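Local atomic coordinates of alpha,alpha-trehalose-phosphate synthase (UDP-forming) (Burkholderia xenovorans, PDB entry 5V0T), a protein that belongs to glycosyltransferase family 20 and has the GT-B fold, two Rossmann-like domains facing each other across a cleft. Residues Leu249-Glu254 / Leu362-His367; Gly369-Leu374 / Leu380-Tyr385; Leu413-Asn416 / Gly422-Glu425. All blocks are in the same frame, centred on the assembly; numbering follows the deposited sequence.

How the interactions relate
Running from the N terminus, the chain passes through helix 243-252 and closes a long loop at interaction 1: 107 residues, among them strands 270-275, 305-310 and 347-350, separate Glu254 from Leu362, in the segment that follows on from helix 356-363. Interactions 2 and 3 are short closures that follow in series, with no nesting or crossing: strand 368-371 onto helix 380-388, then strand 413-415 onto helix 420-432. Interactions 1 and 2 meet where Ala366 O lies 2.7 Å from Tyr385 OH, a probable hydrogen bond. Interaction 2 touches interaction 3 through Thr372 CG2 and Met423 SD, 3.6 Å apart. Interactions 2 and 3 both involve strands of the same six-stranded parallel sheet.

Interaction 1 (Leu249-Glu254 / Leu362-His367); sequences LAKAGE and LFRTAH
Arg364 lays its aliphatic chain and guanidinium group along the last turn of helix 243-252, overlapping Ala250 and Lys251. Its CD rests 3.7 Å from Ala250 O and 3.9 Å from Ala250 CB. With CG anti to the backbone N (chi1 -170°) and the chain extended from CG to NE, the arginine reaches past Ala250 and brings one guanidinium face against Lys251 CB. This carbon sits over the centre of the face, 3.9 Å from Arg364 CZ, and the two side chains run side by side in the same direction. Their charged ends do not touch.

No direct hydrogen bond crosses the contact; water makes the polar link. Glu254 OE1 stands 4.6 Å from Arg364 NE, beyond a salt bridge, and two waters span the gap, both donating to OE1. The first lies in the guanidinium plane at its edge and accepts from Arg364 NE at 2.7 Å, while the second accepts from Arg364 NH2 at 3.0 Å. Arg364 NH1 is taken by the backbone O of Ala388, so the guanidinium is held from several directions. Thr365 OG1 bonds to Leu362 O at 2.9 Å, an acceptor shared with Thr365 N. The arrangement joins helix 243-252 to the type I beta turn from Phe363 to Ala366, which leads toward strand 368-371 of the Rossmann-like domain in this GT-B fold.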
ATOM      1  N   LEU A 249     -15.424  -5.962  13.269  1.00 28.31           N
ATOM      2  CA  LEU A 249     -14.222  -5.884  14.094  1.00 30.82           C
ATOM      3  C   LEU A 249     -14.154  -4.565  14.859  1.00 32.44           C
ATOM      4  O   LEU A 249     -13.817  -4.541  16.047  1.00 27.38           O
ATOM      5  CB  LEU A 249     -12.987  -6.051  13.206  1.00 30.58           C
ATOM      6  CG  LEU A 249     -11.645  -6.449  13.814  1.00 39.86           C
ATOM      7  CD1 LEU A 249     -11.764  -7.707  14.705  1.00 35.07           C
ATOM      8  CD2 LEU A 249     -10.645  -6.666  12.691  1.00 39.31           C
ATOM      9  N   ALA A 250     -14.449  -3.452  14.185  1.00 29.46           N
ATOM     10  CA  ALA A 250     -14.430  -2.154  14.850  1.00 25.67           C
ATOM     11  C   ALA A 250     -15.499  -2.082  15.928  1.00 27.09           C
ATOM     12  O   ALA A 250     -15.278  -1.517  17.008  1.00 29.89           O
ATOM     13  CB  ALA A 250     -14.650  -1.042  13.826  1.00 23.55           C
ATOM     14  N   LYS A 251     -16.676  -2.628  15.643  1.00 27.91           N
ATOM     15  CA  LYS A 251     -17.734  -2.622  16.648  1.00 31.68           C
ATOM     16  C   LYS A 251     -17.374  -3.508  17.835  1.00 31.33           C
ATOM     17  O   LYS A 251     -17.622  -3.141  18.986  1.00 30.88           O
ATOM     18  CB  LYS A 251     -19.050  -3.064  16.023  1.00 26.23           C
ATOM     19  CG  LYS A 251     -20.213  -3.123  17.023  1.00 32.44           C
ATOM     20  CD  LYS A 251     -21.491  -3.569  16.349  1.00 37.60           C
ATOM     21  CE  LYS A 251     -22.651  -3.615  17.337  1.00 43.60           C
ATOM     22  NZ  LYS A 251     -23.931  -3.251  16.677  1.00 52.08           N
ATOM     23  N   ALA A 252     -16.769  -4.668  17.575  1.00 34.79           N
ATOM     24  CA  ALA A 252     -16.431  -5.590  18.654  1.00 34.64           C
ATOM     25  C   ALA A 252     -15.444  -4.990  19.645  1.00 37.75           C
ATOM     26  O   ALA A 252     -15.363  -5.463  20.781  1.00 33.23           O
ATOM     27  CB  ALA A 252     -15.861  -6.886  18.077  1.00 32.48           C
ATOM     28  N   GLY A 253     -14.696  -3.965  19.249  1.00 34.73           N
ATOM     29  CA  GLY A 253     -13.781  -3.312  20.159  1.00 32.40           C
ATOM     30  C   GLY A 253     -14.322  -2.079  20.846  1.00 28.46           C
ATOM     31  O   GLY A 253     -13.556  -1.379  21.515  1.00 28.33           O
ATOM     32  N   GLU A 254     -15.622  -1.791  20.719  1.00 28.05           N
ATOM     33  CA  GLU A 254     -16.132  -0.502  21.170  1.00 30.53           C
ATOM     34  C   GLU A 254     -16.081  -0.349  22.691  1.00 36.07           C
ATOM     35  O   GLU A 254     -16.093   0.784  23.182  1.00 31.06           O
ATOM     36  CB  GLU A 254     -17.561  -0.292  20.650  1.00 30.65           C
ATOM     37  CG  GLU A 254     -18.620  -1.158  21.301  1.00 35.17           C
ATOM     38  CD  GLU A 254     -19.954  -1.147  20.547  1.00 42.55           C
ATOM     39  OE1 GLU A 254     -20.215  -0.183  19.796  1.00 45.55           O
ATOM     40  OE2 GLU A 254     -20.738  -2.113  20.700  1.00 47.65           O
ATOM     41  N   LEU A 362     -10.358   1.876  16.948  1.00 20.81           N
ATOM     42  CA  LEU A 362     -10.065   3.301  17.118  1.00 24.70           C
ATOM     43  C   LEU A 362     -10.590   4.128  15.950  1.00 20.54           C
ATOM     44  O   LEU A 362     -11.091   5.243  16.150  1.00 19.09           O
ATOM     45  CB  LEU A 362      -8.557   3.513  17.279  1.00 24.32           C
ATOM     46  CG  LEU A 362      -7.961   2.934  18.571  1.00 23.75           C
ATOM     47  CD1 LEU A 362      -6.450   3.028  18.550  1.00 22.44           C
ATOM     48  CD2 LEU A 362      -8.520   3.664  19.775  1.00 20.01           C
ATOM     49  N   PHE A 363     -10.487   3.604  14.726  1.00 17.40           N
ATOM     50  CA  PHE A 363     -11.041   4.305  13.567  1.00 18.73           C
ATOM     51  C   PHE A 363     -12.492   4.699  13.815  1.00 16.87           C
ATOM     52  O   PHE A 363     -12.919   5.805  13.462  1.00 24.51           O
ATOM     53  CB  PHE A 363     -10.959   3.424  12.313  1.00 17.23           C
ATOM     54  CG  PHE A 363      -9.584   3.350  11.664  1.00 22.89           C
ATOM     55  CD1 PHE A 363      -8.675   4.378  11.776  1.00 20.04           C
ATOM     56  CD2 PHE A 363      -9.236   2.227  10.907  1.00 24.78           C
ATOM     57  CE1 PHE A 363      -7.422   4.294  11.157  1.00 24.82           C
ATOM     58  CE2 PHE A 363      -7.986   2.129  10.283  1.00 22.09           C
ATOM     59  CZ  PHE A 363      -7.080   3.164  10.409  1.00 22.22           C
ATOM     60  N   ARG A 364     -13.267   3.796  14.424  1.00 19.72           N
ATOM     61  CA  ARG A 364     -14.688   4.021  14.671  1.00 21.26           C
ATOM     62  C   ARG A 364     -14.939   5.174  15.644  1.00 24.87           C
ATOM     63  O   ARG A 364     -16.035   5.742  15.639  1.00 27.35           O
ATOM     64  CB  ARG A 364     -15.325   2.720  15.196  1.00 25.16           C
ATOM     65  CG  ARG A 364     -16.868   2.674  15.305  1.00 28.53           C
ATOM     66  CD  ARG A 364     -17.305   1.240  15.625  1.00 27.53           C
ATOM     67  NE  ARG A 364     -18.757   1.016  15.648  1.00 33.18           N
ATOM     68  CZ  ARG A 364     -19.461   0.532  14.623  1.00 34.18           C
ATOM     69  NH1 ARG A 364     -18.863   0.237  13.464  1.00 28.64           N
ATOM     70  NH2 ARG A 364     -20.771   0.352  14.749  1.00 33.69           N
ATOM     71  N   THR A 365     -13.958   5.541  16.467  1.00 22.99           N
ATOM     72  CA  THR A 365     -14.115   6.673  17.372  1.00 23.33           C
ATOM     73  C   THR A 365     -13.597   7.990  16.802  1.00 24.07           C
ATOM     74  O   THR A 365     -13.738   9.019  17.460  1.00 25.18           O
ATOM     75  CB  THR A 365     -13.388   6.410  18.698  1.00 24.14           C
ATOM     76  OG1 THR A 365     -11.993   6.665  18.518  1.00 22.52           O
ATOM     77  CG2 THR A 365     -13.566   4.969  19.141  1.00 24.62           C
ATOM     78  N   ALA A 366     -12.986   7.985  15.617  1.00 21.85           N
ATOM     79  CA  ALA A 366     -12.325   9.166  15.072  1.00 18.61           C
ATOM     80  C   ALA A 366     -13.283   9.956  14.182  1.00 16.38           C
ATOM     81  O   ALA A 366     -13.789   9.432  13.182  1.00 19.25           O
ATOM     82  CB  ALA A 366     -11.081   8.754  14.280  1.00 17.72           C
ATOM     83  N   HIS A 367     -13.507  11.226  14.539  1.00 18.10           N
ATOM     84  CA  HIS A 367     -14.375  12.100  13.748  1.00 21.00           C
ATOM     85  C   HIS A 367     -13.833  12.324  12.347  1.00 19.88           C
ATOM     86  O   HIS A 367     -14.608  12.568  11.408  1.00 16.77           O
ATOM     87  CB  HIS A 367     -14.531  13.444  14.461  1.00 20.34           C
ATOM     88  CG  HIS A 367     -15.100  13.311  15.828  1.00 24.30           C
ATOM     89  ND1 HIS A 367     -14.342  12.916  16.909  1.00 24.36           N
ATOM     90  CD2 HIS A 367     -16.366  13.462  16.284  1.00 24.89           C
ATOM     91  CE1 HIS A 367     -15.118  12.838  17.976  1.00 26.30           C
ATOM     92  NE2 HIS A 367     -16.348  13.166  17.623  1.00 24.84           N
TER
HETATM   93  O   HOH W   1     -19.188   1.709  18.268  1.00 36.58           O
HETATM   94  O   HOH W   2     -22.097   0.180  17.445  1.00 39.63           O

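Interaction 2 (Gly369-Leu374 / Leu380-Tyr385); sequences GYVTPL and LVAKEY. With UDP (uridine-5'-diphosphate), chain I.
The beta-alpha-beta unit made of strand 368-371, helix 380-388 and strand 396-400 contains this buried contact, in the Rossmann-like domain of a GT-B fold, and the N-terminal end of its helix lines the uridine-5'-diphosphate pocket. Strand and helix run nearly antiparallel, at 166°, with 8.8 Å between their axes.

At one end Gly369 lies flat against Tyr385. Its CA stands 3.4 Å from the ring centroid, almost on the ring normal, in a CH-pi contact over the face. With no side chain on Gly369, its backbone comes right onto the ring, Gly369 N standing 3.1 Å from Tyr385 CZ. The phenol does not bond to the glycine N-H; its hydroxyl is engaged by Ala366. Further along, Val371 sets CG1, anti to the backbone N (chi1 -176°), against Ala382 CB at 4.1 Å, and CG2 against Val381 CG1 at 4.0 Å. Strand 396-400 adds Leu397 and Leu399 to the apolar surroundings of Val371.

Val381 faces both ways: CG1 meets the strand, while N and CG2 face the ligand. Its N donates to UDP O1A at 3.2 Å. Leu380 N donates to UDP O2A, on the same alpha-phosphate, at 2.8 Å and nearly straight at 175°. The phosphate thus lies near the N-terminal end of the helix, whose dipole would probably favour its charge. One helical turn on, Glu384 sends its extended chain to the ribose, where a salt bridge from Arg356 NE to OE1 also holds the carboxylate. Its two oxygens divide the sugar hydroxyls between them: OE1 accepts from O3' and OE2 from O2', each at 2.6 Å.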
ATOM      1  N   GLY A 369     -10.887  10.745   9.526  1.00 15.32           N
ATOM      2  CA  GLY A 369      -9.814   9.886   9.037  1.00 13.12           C
ATOM      3  C   GLY A 369      -8.966  10.678   8.059  1.00 15.21           C
ATOM      4  O   GLY A 369      -9.458  11.139   7.024  1.00 17.26           O
ATOM      5  N   TYR A 370      -7.692  10.824   8.382  1.00 16.85           N
ATOM      6  CA  TYR A 370      -6.811  11.813   7.746  1.00 12.54           C
ATOM      7  C   TYR A 370      -5.736  11.030   6.976  1.00 13.93           C
ATOM      8  O   TYR A 370      -4.754  10.566   7.564  1.00 16.92           O
ATOM      9  CB  TYR A 370      -6.226  12.715   8.840  1.00 15.13           C
ATOM     10  CG  TYR A 370      -5.558  14.011   8.437  1.00 17.45           C
ATOM     11  CD1 TYR A 370      -5.745  14.592   7.175  1.00 16.02           C
ATOM     12  CD2 TYR A 370      -4.730  14.667   9.348  1.00 16.41           C
ATOM     13  CE1 TYR A 370      -5.118  15.790   6.847  1.00 15.88           C
ATOM     14  CE2 TYR A 370      -4.111  15.842   9.035  1.00 17.68           C
ATOM     15  CZ  TYR A 370      -4.297  16.402   7.788  1.00 18.02           C
ATOM     16  OH  TYR A 370      -3.647  17.577   7.501  1.00 17.10           O
ATOM     17  N   VAL A 371      -5.936  10.892   5.665  1.00 16.53           N
ATOM     18  CA  VAL A 371      -5.160  10.004   4.800  1.00 17.92           C
ATOM     19  C   VAL A 371      -4.692  10.819   3.594  1.00 16.39           C
ATOM     20  O   VAL A 371      -5.422  10.941   2.606  1.00 15.64           O
ATOM     21  CB  VAL A 371      -5.988   8.786   4.360  1.00 17.74           C
ATOM     22  CG1 VAL A 371      -5.142   7.803   3.546  1.00 17.22           C
ATOM     23  CG2 VAL A 371      -6.647   8.082   5.592  1.00 12.89           C
ATOM     24  N   THR A 372      -3.473  11.366   3.645  1.00 16.18           N
ATOM     25  CA  THR A 372      -3.038  12.330   2.624  1.00 15.52           C
ATOM     26  C   THR A 372      -1.681  11.997   1.999  1.00 19.36           C
ATOM     27  O   THR A 372      -0.822  12.869   1.859  1.00 16.60           O
ATOM     28  CB  THR A 372      -3.019  13.747   3.198  1.00 20.98           C
ATOM     29  OG1 THR A 372      -1.996  13.858   4.190  1.00 23.36           O
ATOM     30  CG2 THR A 372      -4.350  14.097   3.833  1.00 24.71           C
ATOM     31  N   PRO A 373      -1.485  10.764   1.524  1.00 19.63           N
ATOM     32  CA  PRO A 373      -0.184  10.415   0.935  1.00 20.93           C
ATOM     33  C   PRO A 373       0.112  11.262  -0.295  1.00 15.74           C
ATOM     34  O   PRO A 373      -0.785  11.633  -1.061  1.00 13.99           O
ATOM     35  CB  PRO A 373      -0.341   8.930   0.574  1.00 13.06           C
ATOM     36  CG  PRO A 373      -1.811   8.765   0.357  1.00 15.48           C
ATOM     37  CD  PRO A 373      -2.480   9.691   1.340  1.00 14.11           C
ATOM     38  N   LEU A 374       1.400  11.573  -0.479  1.00 14.31           N
ATOM     39  CA  LEU A 374       1.831  12.262  -1.697  1.00 14.11           C
ATOM     40  C   LEU A 374       1.598  11.397  -2.930  1.00 16.07           C
ATOM     41  O   LEU A 374       1.234  11.904  -4.000  1.00 14.58           O
ATOM     42  CB  LEU A 374       3.307  12.650  -1.586  1.00 14.16           C
ATOM     43  CG  LEU A 374       3.548  13.638  -0.428  1.00 22.64           C
ATOM     44  CD1 LEU A 374       5.030  13.835  -0.126  1.00 24.99           C
ATOM     45  CD2 LEU A 374       2.890  14.986  -0.722  1.00 29.25           C
ATOM     46  N   LEU A 380      -4.969   1.116   1.838  1.00 20.30           N
ATOM     47  CA  LEU A 380      -6.007   0.333   2.499  1.00 16.62           C
ATOM     48  C   LEU A 380      -6.538   1.035   3.746  1.00 19.75           C
ATOM     49  O   LEU A 380      -7.704   0.844   4.109  1.00 19.01           O
ATOM     50  CB  LEU A 380      -5.468  -1.050   2.864  1.00 16.29           C
ATOM     51  CG  LEU A 380      -5.157  -2.018   1.721  1.00 20.85           C
ATOM     52  CD1 LEU A 380      -4.803  -3.375   2.311  1.00 22.46           C
ATOM     53  CD2 LEU A 380      -6.319  -2.148   0.768  1.00 19.37           C
ATOM     54  N   VAL A 381      -5.712   1.854   4.401  1.00 18.93           N
ATOM     55  CA  VAL A 381      -6.156   2.536   5.612  1.00 17.87           C
ATOM     56  C   VAL A 381      -7.377   3.397   5.317  1.00 17.08           C
ATOM     57  O   VAL A 381      -8.313   3.462   6.115  1.00 18.89           O
ATOM     58  CB  VAL A 381      -5.003   3.357   6.223  1.00 15.14           C
ATOM     59  CG1 VAL A 381      -5.545   4.528   7.097  1.00 15.13           C
ATOM     60  CG2 VAL A 381      -4.062   2.437   7.045  1.00 13.62           C
ATOM     61  N   ALA A 382      -7.400   4.051   4.157  1.00 17.74           N
ATOM     62  CA  ALA A 382      -8.576   4.843   3.794  1.00 18.22           C
ATOM     63  C   ALA A 382      -9.828   3.972   3.729  1.00 18.39           C
ATOM     64  O   ALA A 382     -10.899   4.369   4.208  1.00 17.51           O
ATOM     65  CB  ALA A 382      -8.347   5.551   2.452  1.00 18.00           C
ATOM     66  N   LYS A 383      -9.719   2.787   3.107  1.00 13.95           N
ATOM     67  CA  LYS A 383     -10.875   1.908   2.980  1.00 16.38           C
ATOM     68  C   LYS A 383     -11.264   1.319   4.329  1.00 18.29           C
ATOM     69  O   LYS A 383     -12.457   1.162   4.624  1.00 20.06           O
ATOM     70  CB  LYS A 383     -10.592   0.802   1.958  1.00 15.64           C
ATOM     71  CG  LYS A 383     -10.355   1.364   0.549  1.00 19.28           C
ATOM     72  CD  LYS A 383     -10.310   0.275  -0.515  1.00 21.57           C
ATOM     73  CE  LYS A 383     -10.261   0.885  -1.913  1.00 20.07           C
ATOM     74  NZ  LYS A 383     -10.316  -0.182  -2.956  1.00 20.37           N
ATOM     75  N   GLU A 384     -10.266   1.007   5.164  1.00 18.04           N
ATOM     76  CA  GLU A 384     -10.518   0.513   6.514  1.00 21.34           C
ATOM     77  C   GLU A 384     -11.168   1.576   7.397  1.00 22.67           C
ATOM     78  O   GLU A 384     -12.069   1.259   8.187  1.00 17.99           O
ATOM     79  CB  GLU A 384      -9.206   0.023   7.135  1.00 21.07           C
ATOM     80  CG  GLU A 384      -8.628  -1.228   6.437  1.00 21.11           C
ATOM     81  CD  GLU A 384      -7.195  -1.555   6.870  1.00 23.33           C
ATOM     82  OE1 GLU A 384      -6.640  -2.553   6.373  1.00 24.35           O
ATOM     83  OE2 GLU A 384      -6.620  -0.819   7.697  1.00 22.39           O
ATOM     84  N   TYR A 385     -10.703   2.829   7.314  1.00 19.64           N
ATOM     85  CA  TYR A 385     -11.318   3.890   8.110  1.00 19.83           C
ATOM     86  C   TYR A 385     -12.808   4.005   7.799  1.00 22.15           C
ATOM     87  O   TYR A 385     -13.646   4.040   8.706  1.00 20.00           O
ATOM     88  CB  TYR A 385     -10.620   5.246   7.884  1.00 15.28           C
ATOM     89  CG  TYR A 385     -11.383   6.362   8.553  1.00 16.60           C
ATOM     90  CD1 TYR A 385     -11.224   6.618   9.911  1.00 17.43           C
ATOM     91  CD2 TYR A 385     -12.324   7.118   7.843  1.00 14.78           C
ATOM     92  CE1 TYR A 385     -11.978   7.612  10.558  1.00 18.15           C
ATOM     93  CE2 TYR A 385     -13.085   8.107   8.484  1.00 17.44           C
ATOM     94  CZ  TYR A 385     -12.893   8.353   9.834  1.00 20.41           C
ATOM     95  OH  TYR A 385     -13.628   9.333  10.469  1.00 22.29           O
TER
HETATM   96  N1  UDP I 501      -1.404  -1.568   9.662  1.00 19.72           N
HETATM   97  C2  UDP I 501      -1.345  -2.418  10.755  1.00 23.93           C
HETATM   98  N3  UDP I 501      -0.710  -1.910  11.852  1.00 19.29           N
HETATM   99  C4  UDP I 501      -0.142  -0.661  11.974  1.00 20.79           C
HETATM  100  C5  UDP I 501      -0.248   0.169  10.803  1.00 17.22           C
HETATM  101  C6  UDP I 501      -0.873  -0.299   9.712  1.00 23.47           C
HETATM  102  O2  UDP I 501      -1.809  -3.544  10.746  1.00 22.35           O
HETATM  103  O4  UDP I 501       0.396  -0.344  13.042  1.00 23.30           O
HETATM  104  C1' UDP I 501      -2.085  -2.061   8.461  1.00 17.50           C
HETATM  105  C2' UDP I 501      -3.306  -1.233   8.067  1.00 16.98           C
HETATM  106  O2' UDP I 501      -4.440  -1.678   8.792  1.00 21.07           O
HETATM  107  C3' UDP I 501      -3.394  -1.539   6.571  1.00 20.29           C
HETATM  108  C4' UDP I 501      -1.920  -1.662   6.167  1.00 19.23           C
HETATM  109  O4' UDP I 501      -1.191  -1.966   7.376  1.00 18.00           O
HETATM  110  O3' UDP I 501      -4.065  -2.766   6.296  1.00 17.02           O
HETATM  111  C5' UDP I 501      -1.326  -0.446   5.509  1.00 16.17           C
HETATM  112  O5' UDP I 501      -1.682  -0.496   4.114  1.00 17.98           O
HETATM  113  PA  UDP I 501      -1.784   0.821   3.242  1.00 17.27           P
HETATM  114  O1A UDP I 501      -2.570   1.895   3.964  1.00 18.00           O
HETATM  115  O2A UDP I 501      -2.308   0.416   1.914  1.00 14.97           O
HETATM  116  O3A UDP I 501      -0.304   1.361   3.122  1.00 18.41           O
HETATM  117  PB  UDP I 501       1.124   0.698   2.943  1.00 19.22           P
HETATM  118  O1B UDP I 501       0.843  -0.555   2.107  1.00 20.19           O
HETATM  119  O2B UDP I 501       1.874   1.737   2.082  1.00 16.73           O
HETATM  120  O3B UDP I 501       1.768   0.420   4.249  1.00 17.55           O

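Interaction 3 (Leu413-Asn416 / Gly422-Glu425); sequences LIVN and GMAE
Val415 and Met423 cross at about a right angle where strand 413-415, an outermost strand of the six-stranded parallel sheet in this Rossmann-like domain, packs against helix 420-432. The bond from CA to CB of Val415 is directed toward the helix, whereas that of Met423 points neither at the strand nor away from it, and its side chain passes across the valine. Val415 CG2 lies 3.8 Å from Met423 CG and 3.9 Å from Met423 SD. The methionine chain bends at both chi2 (-148°) and chi3 (-64°), which carries the sulfur past this methyl group and its terminal CE onward to the neighbourhood of Tyr370.

The other valine branch, CG1, faces the backbone at Gly422 O, 4.2 Å away. The side-chain contact is apolar, two backbone oxygens border it, and no hydrogen bond joins the two segments. Beyond them, Ala426 of the same helix also touches Val415, and Glu286 and Ala290 of helix 284-297 pack on Met423. The side chain of Asn416 is turned to its own loop, where OD1 accepts from Val418 N. From this residue it is the backbone that reaches the helix: Asn416 O approaches Met423 CG to 3.8 Å.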
ATOM      1  N   LEU A 413     -13.579  13.729   1.268  1.00 19.23           N
ATOM      2  CA  LEU A 413     -13.123  15.077   0.949  1.00 22.30           C
ATOM      3  C   LEU A 413     -11.741  14.945   0.323  1.00 21.84           C
ATOM      4  O   LEU A 413     -10.763  14.655   1.020  1.00 20.89           O
ATOM      5  CB  LEU A 413     -13.090  15.967   2.191  1.00 22.36           C
ATOM      6  CG  LEU A 413     -14.420  16.254   2.901  1.00 24.71           C
ATOM      7  CD1 LEU A 413     -14.167  16.930   4.267  1.00 19.78           C
ATOM      8  CD2 LEU A 413     -15.359  17.111   2.031  1.00 27.08           C
ATOM      9  N   ILE A 414     -11.670  15.151  -0.991  1.00 21.65           N
ATOM     10  CA  ILE A 414     -10.437  14.964  -1.759  1.00 19.86           C
ATOM     11  C   ILE A 414      -9.596  16.224  -1.655  1.00 21.18           C
ATOM     12  O   ILE A 414     -10.107  17.336  -1.839  1.00 22.26           O
ATOM     13  CB  ILE A 414     -10.754  14.645  -3.231  1.00 22.28           C
ATOM     14  CG1 ILE A 414     -11.685  13.443  -3.331  1.00 25.01           C
ATOM     15  CG2 ILE A 414      -9.467  14.328  -3.989  1.00 20.12           C
ATOM     16  CD1 ILE A 414     -11.095  12.214  -2.735  1.00 24.49           C
ATOM     17  N   VAL A 415      -8.303  16.060  -1.360  1.00 19.42           N
ATOM     18  CA  VAL A 415      -7.406  17.188  -1.177  1.00 15.45           C
ATOM     19  C   VAL A 415      -6.127  16.948  -1.962  1.00 21.93           C
ATOM     20  O   VAL A 415      -5.765  15.816  -2.281  1.00 17.84           O
ATOM     21  CB  VAL A 415      -7.071  17.438   0.311  1.00 15.56           C
ATOM     22  CG1 VAL A 415      -8.344  17.758   1.099  1.00 16.68           C
ATOM     23  CG2 VAL A 415      -6.387  16.244   0.899  1.00 15.81           C
ATOM     24  N   ASN A 416      -5.453  18.044  -2.278  1.00 16.57           N
ATOM     25  CA  ASN A 416      -4.091  17.984  -2.782  1.00 16.63           C
ATOM     26  C   ASN A 416      -3.158  18.220  -1.608  1.00 20.40           C
ATOM     27  O   ASN A 416      -3.195  19.312  -1.019  1.00 23.02           O
ATOM     28  CB  ASN A 416      -3.869  19.032  -3.866  1.00 23.02           C
ATOM     29  CG  ASN A 416      -2.508  18.894  -4.548  1.00 26.55           C
ATOM     30  OD1 ASN A 416      -1.499  18.613  -3.906  1.00 25.37           O
ATOM     31  ND2 ASN A 416      -2.490  19.067  -5.851  1.00 21.48           N
ATOM     32  N   GLY A 422      -5.674  24.184   1.645  1.00 23.46           N
ATOM     33  CA  GLY A 422      -6.733  23.281   1.226  1.00 23.51           C
ATOM     34  C   GLY A 422      -6.927  22.118   2.180  1.00 25.82           C
ATOM     35  O   GLY A 422      -8.059  21.733   2.485  1.00 19.42           O
ATOM     36  N   MET A 423      -5.832  21.546   2.673  1.00 18.32           N
ATOM     37  CA  MET A 423      -5.981  20.450   3.618  1.00 15.76           C
ATOM     38  C   MET A 423      -6.551  20.935   4.942  1.00 17.97           C
ATOM     39  O   MET A 423      -7.410  20.267   5.521  1.00 20.19           O
ATOM     40  CB  MET A 423      -4.650  19.733   3.818  1.00 17.72           C
ATOM     41  CG  MET A 423      -4.283  18.901   2.600  1.00 22.18           C
ATOM     42  SD  MET A 423      -3.356  17.446   3.065  1.00 23.73           S
ATOM     43  CE  MET A 423      -1.872  18.160   3.756  1.00 25.64           C
ATOM     44  N   ALA A 424      -6.119  22.109   5.418  1.00 18.83           N
ATOM     45  CA  ALA A 424      -6.677  22.646   6.659  1.00 19.14           C
ATOM     46  C   ALA A 424      -8.160  22.949   6.506  1.00 18.99           C
ATOM     47  O   ALA A 424      -8.945  22.736   7.440  1.00 19.06           O
ATOM     48  CB  ALA A 424      -5.922  23.913   7.082  1.00 17.84           C
ATOM     49  N   GLU A 425      -8.558  23.484   5.348  1.00 20.80           N
ATOM     50  CA  GLU A 425      -9.977  23.751   5.119  1.00 18.72           C
ATOM     51  C   GLU A 425     -10.772  22.454   5.088  1.00 22.29           C
ATOM     52  O   GLU A 425     -11.915  22.406   5.565  1.00 21.72           O
ATOM     53  CB  GLU A 425     -10.157  24.530   3.820  1.00 22.86           C
ATOM     54  CG  GLU A 425      -9.679  25.955   3.936  1.00 27.72           C
ATOM     55  CD  GLU A 425      -9.400  26.595   2.591  1.00 37.77           C
ATOM     56  OE1 GLU A 425      -8.988  27.765   2.597  1.00 40.05           O
ATOM     57  OE2 GLU A 425      -9.585  25.939   1.540  1.00 40.90           O
TER